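Esterase (Uncultured bacterium, PDB 5EGN) hydrolyses carboxylic esters and degrades N-acyl homoserine lactones, the quorum-sensing signals of bacteria, probably through an active site of the alpha/beta-hydrolase type. Local coordinates at residues A[159-162]-A[163-167]; A[36-39]-A[40-44]; A[217-220]-A[221-225]. The protein carries 2 engineered substitutions. All coordinates share one frame; numbering follows the deposited sequence.

Contact 1 (A[159-162]-A[163-167])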
loop_
_atom_site.group_PDB
_atom_site.type_symbol
_atom_site.label_atom_id
_atom_site.label_comp_id
_atom_site.label_asym_id
_atom_site.label_seq_id
_atom_site.Cartn_x
_atom_site.Cartn_y
_atom_site.Cartn_z
ATOM N N PRO A 159 -10.291 12.734 -0.498
ATOM C CA PRO A 159 -10.596 12.546 -1.925
ATOM C C PRO A 159 -9.641 11.562 -2.615
ATOM O O PRO A 159 -9.960 10.983 -3.670
ATOM C CB PRO A 159 -10.436 13.957 -2.504
ATOM C CG PRO A 159 -9.503 14.647 -1.567
ATOM C CD PRO A 159 -9.820 14.100 -0.209
ATOM N N GLU A 160 -8.476 11.370 -2.004
ATOM C CA GLU A 160 -7.456 10.474 -2.535
ATOM C C GLU A 160 -7.946 9.029 -2.634
ATOM O O GLU A 160 -7.420 8.241 -3.423
ATOM C CB GLU A 160 -6.194 10.534 -1.671
ATOM C CG GLU A 160 -6.380 10.034 -0.245
ATOM C CD GLU A 160 -6.689 11.147 0.736
ATOM O OE1 GLU A 160 -6.990 12.274 0.290
ATOM O OE2 GLU A 160 -6.620 10.897 1.956
ATOM N N ILE A 161 -8.949 8.685 -1.831
ATOM C CA ILE A 161 -9.529 7.346 -1.850
ATOM C C ILE A 161 -10.267 7.085 -3.163
ATOM O O ILE A 161 -9.963 6.128 -3.881
ATOM C CB ILE A 161 -10.495 7.137 -0.665
ATOM C CG1 ILE A 161 -9.745 7.255 0.663
ATOM C CG2 ILE A 161 -11.186 5.787 -0.773
ATOM C CD1 ILE A 161 -10.622 7.069 1.883
ATOM N N LEU A 162 -11.237 7.941 -3.470
ATOM C CA LEU A 162 -11.971 7.836 -4.725
ATOM C C LEU A 162 -11.019 7.974 -5.907
ATOM O O LEU A 162 -11.203 7.329 -6.944
ATOM C CB LEU A 162 -13.073 8.894 -4.802
ATOM C CG LEU A 162 -13.946 8.841 -6.058
ATOM C CD1 LEU A 162 -14.570 7.464 -6.207
ATOM C CD2 LEU A 162 -15.020 9.918 -6.027
ATOM N N ALA A 163 -10.000 8.817 -5.743
ATOM C CA ALA A 163 -8.969 8.963 -6.770
ATOM C C ALA A 163 -8.265 7.635 -7.073
ATOM O O ALA A 163 -8.217 7.192 -8.226
ATOM C CB ALA A 163 -7.952 10.013 -6.348
ATOM N N VAL A 164 -7.721 7.003 -6.036
ATOM C CA VAL A 164 -6.950 5.777 -6.218
ATOM C C VAL A 164 -7.844 4.625 -6.676
ATOM O O VAL A 164 -7.395 3.732 -7.400
ATOM C CB VAL A 164 -6.189 5.378 -4.922
ATOM C CG1 VAL A 164 -7.138 4.844 -3.858
ATOM C CG2 VAL A 164 -5.114 4.349 -5.230
ATOM N N MET A 165 -9.113 4.654 -6.279
ATOM C CA MET A 165 -10.025 3.589 -6.671
ATOM C C MET A 165 -10.439 3.744 -8.130
ATOM O O MET A 165 -10.616 2.755 -8.841
ATOM C CB MET A 165 -11.253 3.562 -5.764
ATOM C CG MET A 165 -11.569 2.177 -5.237
ATOM S SD MET A 165 -10.205 1.484 -4.284
ATOM C CE MET A 165 -10.223 2.553 -2.846
ATOM N N LYS A 166 -10.588 4.987 -8.574
ATOM C CA LYS A 166 -10.854 5.255 -9.982
ATOM C C LYS A 166 -9.626 4.926 -10.819
ATOM O O LYS A 166 -9.734 4.580 -11.996
ATOM C CB LYS A 166 -11.270 6.711 -10.198
ATOM C CG LYS A 166 -12.764 6.951 -10.051
ATOM C CD LYS A 166 -13.148 8.356 -10.493
ATOM C CE LYS A 166 -14.645 8.589 -10.349
ATOM N NZ LYS A 166 -15.047 9.951 -10.798
ATOM N N ALA A 167 -8.456 5.033 -10.198
ATOM C CA ALA A 167 -7.205 4.704 -10.866
ATOM C C ALA A 167 -7.024 3.196 -11.013
ATOM O O ALA A 167 -6.458 2.727 -12.001
ATOM C CB ALA A 167 -6.038 5.300 -10.108
#

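Contact 2 (A[36-39]-A[40-44])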
loop_
_atom_site.group_PDB
_atom_site.type_symbol
_atom_site.label_atom_id
_atom_site.label_comp_id
_atom_site.label_asym_id
_atom_site.label_seq_id
_atom_site.Cartn_x
_atom_site.Cartn_y
_atom_site.Cartn_z
ATOM N N TYR A 36 -2.748 -1.429 3.460
ATOM C CA TYR A 36 -1.506 -0.839 3.965
ATOM C C TYR A 36 -1.589 -0.463 5.440
ATOM O O TYR A 36 -0.653 -0.697 6.200
ATOM C CB TYR A 36 -1.110 0.398 3.137
ATOM C CG TYR A 36 0.162 1.062 3.632
ATOM C CD1 TYR A 36 1.396 0.446 3.467
ATOM C CD2 TYR A 36 0.125 2.287 4.289
ATOM C CE1 TYR A 36 2.558 1.031 3.932
ATOM C CE2 TYR A 36 1.287 2.881 4.758
ATOM C CZ TYR A 36 2.497 2.247 4.576
ATOM O OH TYR A 36 3.653 2.827 5.037
ATOM N N PHE A 37 -2.715 0.108 5.849
ATOM C CA PHE A 37 -2.846 0.561 7.228
ATOM C C PHE A 37 -3.216 -0.563 8.191
ATOM O O PHE A 37 -3.169 -0.377 9.407
ATOM C CB PHE A 37 -3.880 1.680 7.330
ATOM C CG PHE A 37 -3.492 2.935 6.608
ATOM C CD1 PHE A 37 -2.481 3.750 7.092
ATOM C CD2 PHE A 37 -4.145 3.305 5.447
ATOM C CE1 PHE A 37 -2.127 4.910 6.423
ATOM C CE2 PHE A 37 -3.798 4.460 4.775
ATOM C CZ PHE A 37 -2.789 5.264 5.263
ATOM N N GLN A 38 -3.582 -1.723 7.655
ATOM C CA GLN A 38 -3.920 -2.872 8.490
ATOM C C GLN A 38 -2.755 -3.849 8.581
ATOM O O GLN A 38 -2.458 -4.384 9.648
ATOM C CB GLN A 38 -5.155 -3.595 7.947
ATOM C CG GLN A 38 -6.471 -2.878 8.196
ATOM C CD GLN A 38 -6.669 -1.680 7.291
ATOM O OE1 GLN A 38 -6.455 -1.757 6.083
ATOM N NE2 GLN A 38 -7.081 -0.560 7.876
ATOM N N THR A 39 -2.100 -4.057 7.443
ATOM C CA THR A 39 -1.089 -5.097 7.275
ATOM C C THR A 39 -0.010 -5.118 8.356
ATOM O O THR A 39 0.265 -6.161 8.946
ATOM C CB THR A 39 -0.395 -4.959 5.907
ATOM O OG1 THR A 39 -1.365 -5.103 4.864
ATOM C CG2 THR A 39 0.683 -6.018 5.741
ATOM N N PHE A 40 0.590 -3.965 8.620
ATOM C CA PHE A 40 1.765 -3.907 9.484
ATOM C C PHE A 40 1.468 -3.734 10.981
ATOM O O PHE A 40 2.177 -4.311 11.806
ATOM C CB PHE A 40 2.700 -2.799 8.990
ATOM C CG PHE A 40 3.145 -2.989 7.568
ATOM C CD1 PHE A 40 4.198 -3.836 7.267
ATOM C CD2 PHE A 40 2.493 -2.344 6.530
ATOM C CE1 PHE A 40 4.604 -4.025 5.959
ATOM C CE2 PHE A 40 2.894 -2.530 5.220
ATOM C CZ PHE A 40 3.951 -3.372 4.934
ATOM N N PRO A 41 0.444 -2.937 11.348
ATOM C CA PRO A 41 0.089 -2.955 12.772
ATOM C C PRO A 41 -0.342 -4.340 13.255
ATOM O O PRO A 41 0.002 -4.733 14.369
ATOM C CB PRO A 41 -1.072 -1.962 12.852
ATOM C CG PRO A 41 -0.795 -1.000 11.760
ATOM C CD PRO A 41 -0.221 -1.826 10.641
ATOM N N PHE A 42 -1.073 -5.073 12.421
ATOM C CA PHE A 42 -1.500 -6.420 12.778
ATOM C C PHE A 42 -0.374 -7.433 12.602
ATOM O O PHE A 42 -0.465 -8.559 13.085
ATOM C CB PHE A 42 -2.720 -6.834 11.953
ATOM C CG PHE A 42 -4.003 -6.217 12.428
ATOM C CD1 PHE A 42 -4.696 -6.769 13.491
ATOM C CD2 PHE A 42 -4.511 -5.082 11.820
ATOM C CE1 PHE A 42 -5.875 -6.203 13.937
ATOM C CE2 PHE A 42 -5.688 -4.511 12.261
ATOM C CZ PHE A 42 -6.369 -5.071 13.321
ATOM N N ALA A 43 0.688 -7.029 11.915
ATOM C CA ALA A 43 1.862 -7.881 11.762
ATOM C C ALA A 43 2.675 -7.914 13.051
ATOM O O ALA A 43 3.563 -8.749 13.215
ATOM C CB ALA A 43 2.722 -7.405 10.606
ATOM N N GLN A 44 2.368 -6.998 13.962
ATOM C CA GLN A 44 3.054 -6.933 15.247
ATOM C C GLN A 44 2.552 -8.019 16.194
ATOM O O GLN A 44 3.291 -8.493 17.054
ATOM C CB GLN A 44 2.870 -5.557 15.891
ATOM C CG GLN A 44 3.382 -4.393 15.060
ATOM C CD GLN A 44 3.253 -3.067 15.782
ATOM O OE1 GLN A 44 2.535 -2.171 15.339
ATOM N NE2 GLN A 44 3.950 -2.935 16.904
#

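Contact 3 (A[217-220]-A[221-225])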
loop_
_atom_site.group_PDB
_atom_site.type_symbol
_atom_site.label_atom_id
_atom_site.label_comp_id
_atom_site.label_asym_id
_atom_site.label_seq_id
_atom_site.Cartn_x
_atom_site.Cartn_y
_atom_site.Cartn_z
ATOM N N THR A 217 -22.454 -1.591 -2.128
ATOM C CA THR A 217 -22.995 -2.667 -1.311
ATOM C C THR A 217 -23.895 -2.029 -0.247
ATOM O O THR A 217 -23.413 -1.409 0.714
ATOM C CB THR A 217 -21.873 -3.527 -0.675
ATOM O OG1 THR A 217 -21.535 -4.590 -1.573
ATOM C CG2 THR A 217 -22.319 -4.144 0.644
ATOM N N THR A 218 -25.206 -2.145 -0.448
ATOM C CA THR A 218 -26.168 -1.470 0.410
ATOM C C THR A 218 -26.221 -2.101 1.795
ATOM O O THR A 218 -25.768 -3.228 1.993
ATOM C CB THR A 218 -27.579 -1.474 -0.209
ATOM O OG1 THR A 218 -28.101 -2.808 -0.254
ATOM C CG2 THR A 218 -27.563 -0.892 -1.620
ATOM N N VAL A 219 -26.766 -1.361 2.754
ATOM C CA VAL A 219 -26.889 -1.856 4.116
ATOM C C VAL A 219 -27.740 -3.120 4.121
ATOM O O VAL A 219 -27.454 -4.067 4.851
ATOM C CB VAL A 219 -27.494 -0.790 5.052
ATOM C CG1 VAL A 219 -27.807 -1.383 6.418
ATOM C CG2 VAL A 219 -26.540 0.378 5.191
ATOM N N ALA A 220 -28.767 -3.136 3.277
ATOM C CA ALA A 220 -29.628 -4.304 3.131
ATOM C C ALA A 220 -28.839 -5.532 2.674
ATOM O O ALA A 220 -29.079 -6.645 3.148
ATOM C CB ALA A 220 -30.756 -4.004 2.154
ATOM N N ASN A 221 -27.891 -5.322 1.763
ATOM C CA ASN A 221 -27.068 -6.412 1.245
ATOM C C ASN A 221 -26.231 -7.082 2.334
ATOM O O ASN A 221 -26.147 -8.307 2.390
ATOM C CB ASN A 221 -26.153 -5.909 0.124
ATOM C CG ASN A 221 -26.923 -5.459 -1.104
ATOM O OD1 ASN A 221 -26.639 -4.409 -1.678
ATOM N ND2 ASN A 221 -27.908 -6.253 -1.509
ATOM N N ASN A 222 -25.612 -6.281 3.196
ATOM C CA ASN A 222 -24.864 -6.827 4.326
ATOM C C ASN A 222 -25.796 -7.440 5.361
ATOM O O ASN A 222 -25.449 -8.417 6.023
ATOM C CB ASN A 222 -24.003 -5.753 4.990
ATOM C CG ASN A 222 -23.019 -5.121 4.034
ATOM O OD1 ASN A 222 -21.967 -5.689 3.734
ATOM N ND2 ASN A 222 -23.347 -3.928 3.562
ATOM N N GLN A 223 -26.978 -6.849 5.507
ATOM C CA GLN A 223 -27.965 -7.342 6.458
ATOM C C GLN A 223 -28.407 -8.747 6.091
ATOM O O GLN A 223 -28.613 -9.582 6.965
ATOM C CB GLN A 223 -29.171 -6.407 6.523
ATOM C CG GLN A 223 -28.937 -5.177 7.379
ATOM C CD GLN A 223 -30.070 -4.182 7.300
ATOM O OE1 GLN A 223 -30.916 -4.256 6.411
ATOM N NE2 GLN A 223 -30.096 -3.242 8.238
ATOM N N LEU A 224 -28.545 -9.002 4.795
ATOM C CA LEU A 224 -28.897 -10.334 4.320
ATOM C C LEU A 224 -27.845 -11.350 4.758
ATOM O O LEU A 224 -28.163 -12.494 5.082
ATOM C CB LEU A 224 -29.050 -10.336 2.797
ATOM C CG LEU A 224 -29.455 -11.648 2.127
ATOM C CD1 LEU A 224 -30.461 -11.381 1.026
ATOM C CD2 LEU A 224 -28.241 -12.356 1.561
ATOM N N LEU A 225 -26.589 -10.914 4.772
ATOM C CA LEU A 225 -25.483 -11.755 5.214
ATOM C C LEU A 225 -25.538 -12.000 6.716
ATOM O O LEU A 225 -25.483 -13.140 7.171
ATOM C CB LEU A 225 -24.143 -11.117 4.841
ATOM C CG LEU A 225 -23.486 -11.539 3.525
ATOM C CD1 LEU A 225 -24.483 -11.534 2.380
ATOM C CD2 LEU A 225 -22.307 -10.627 3.214
#

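Contact 1 (A[159-162]-A[163-167])
I161 and M165, one turn apart on helix 159-168, lie side by side and point the same way on its buried side, with CG2 of I161 4.0 Å from CE of M165. Bends at chi2 (59°) and chi3 (68°) fold the methionine back, bringing its terminal methyl to the isoleucine and to within 3.7 Å of I161 O. V164 is buried too; its CG1 sits between its own backbone N and carbonyl carbon (chi1 73°), turned back over the carbonyl oxygens of E160 and I161.

The partly exposed side is looser. There CD1 of L162 comes no nearer than 4.3 Å to CG of K166, and the lysine chain runs on extended, its NZ making a long, weak ion pair with E147. Regular i to i+4 bonds hold both sides together, among them A163 N to P159 O at 3.0 Å, V164 N to E160 O at 2.9 Å and K166 N to L162 O at 2.9 Å.

The helix lies in the helical stretch between strands 110-116 and 206-211, which in this fold probably serves as the cap. I161 and M165 pack on L246 of helix 244-247, and L162, M165 and K166 touch L146 of helix 138-146. On another side the second subunit takes over: E160 OE2 forms a salt bridge with its R158, and V164 packs on its Y36.

Contact 2 (A[36-39]-A[40-44])
F40 opens the second segment with its ring against T39 over one face and against Y36 at CE2. With CG anti to the carbonyl carbon (chi1 -58°), the ring lies beside T39, whose CG2 sits over the ring centre, 4.1 Å from the F40 centroid and 6° off its normal: a CH-pi contact. Y36 meets the same ring obliquely, the two planes at 69° and CE2 of F40 3.8 Å from CD1 of Y36. Y36 O, meanwhile, lies near the plane of the F40 ring at its edge, 3.6 Å from CD2.

P41 follows, and as a proline it brings no N-H to the carbonyls ahead of it. Its CG instead rests 3.4 Å from F37 O, an oxygen that accepts from N253 ND2. F42 N donates to Q38 O at 3.2 Å, and the F42 ring turns an edge to that oxygen, which lies near the ring plane, 3.1 Å from CD2 of F42. A43 places its methyl beside T39 O, and the chain then closes a type I beta turn through Q44 N to P41 O at 3.3 Å. The backbone stays helical in phi/psi through 40-44 but lacks the regular bonds.

This buried corner leads into strand 47-51. F42 packs among I22, V48 and L256, thus between strands 21-25 and 47-51 and helix 249-257, while Q38 NE2 bonds Q245 O and N253 OD1. At the other end Y36 OH is hydrogen-bonded to H168 of the second subunit, whose ring also meets F40.

Contact 3 (A[217-220]-A[221-225])
T218 carries OG1 between its backbone N and carbonyl carbon (chi1 67°), and N221 holds CG beside its own backbone N (chi1 -66°); this brings hydroxyl and carboxamide together at the start of helix 219-228. The result is a capping box with T218 as N-cap: N221 N donates to T218 OG1 at 3.2 Å, and T218 N donates back to N221 OD1 at 2.9 Å. OD1 accepts from two donors: T218 N slightly tilted from the carboxamide plane, T218 OG1 at 2.6 Å from above it, 81° out and not on a lone pair. N222 N to T218 O at 3.3 Å is the first helical bond. An alanine in place of N221 removes OD1, which would probably leave T218 N without its capping-box mate and the hydroxyl less firmly held.

V219 and Q223, one turn apart, cross obliquely, CG1 of V219 3.5 Å from NE2 of Q223, beside their helical bond.

The helix links strands 206-211 and 233-237 in a beta-alpha-beta unit. N222 packs on V208 and A210 and bonds S118 N through OD1; V219 and Q223 lean on V236 and L234. Ahead of the cap, T217 N bonds D214 OD1 and its side chain touches H242.

Overall arrangement
The three contacts are separate within the chain: centres of contacts 1 and 2 are 21 Å apart, 1 and 3 24 Å, 2 and 3 27 Å, and the nearest atoms of contacts 1 and 2 stay about 8 Å apart. Contacts 1 and 2 are joined through the dimer, because E160, V164 and A167 pack on F37, Y36 and Q44 of the second subunit. Contact 3 touches no other chain of the assembly. It comes near the probable active site: T217 approaches, without touching, the G91, S93 and G95 pattern, consistent with a nucleophile elbow. Contact 1 probably belongs to the cap region, and its M165 touches F243, next to the H242 met by T217; contact 2 leads into the central sheet.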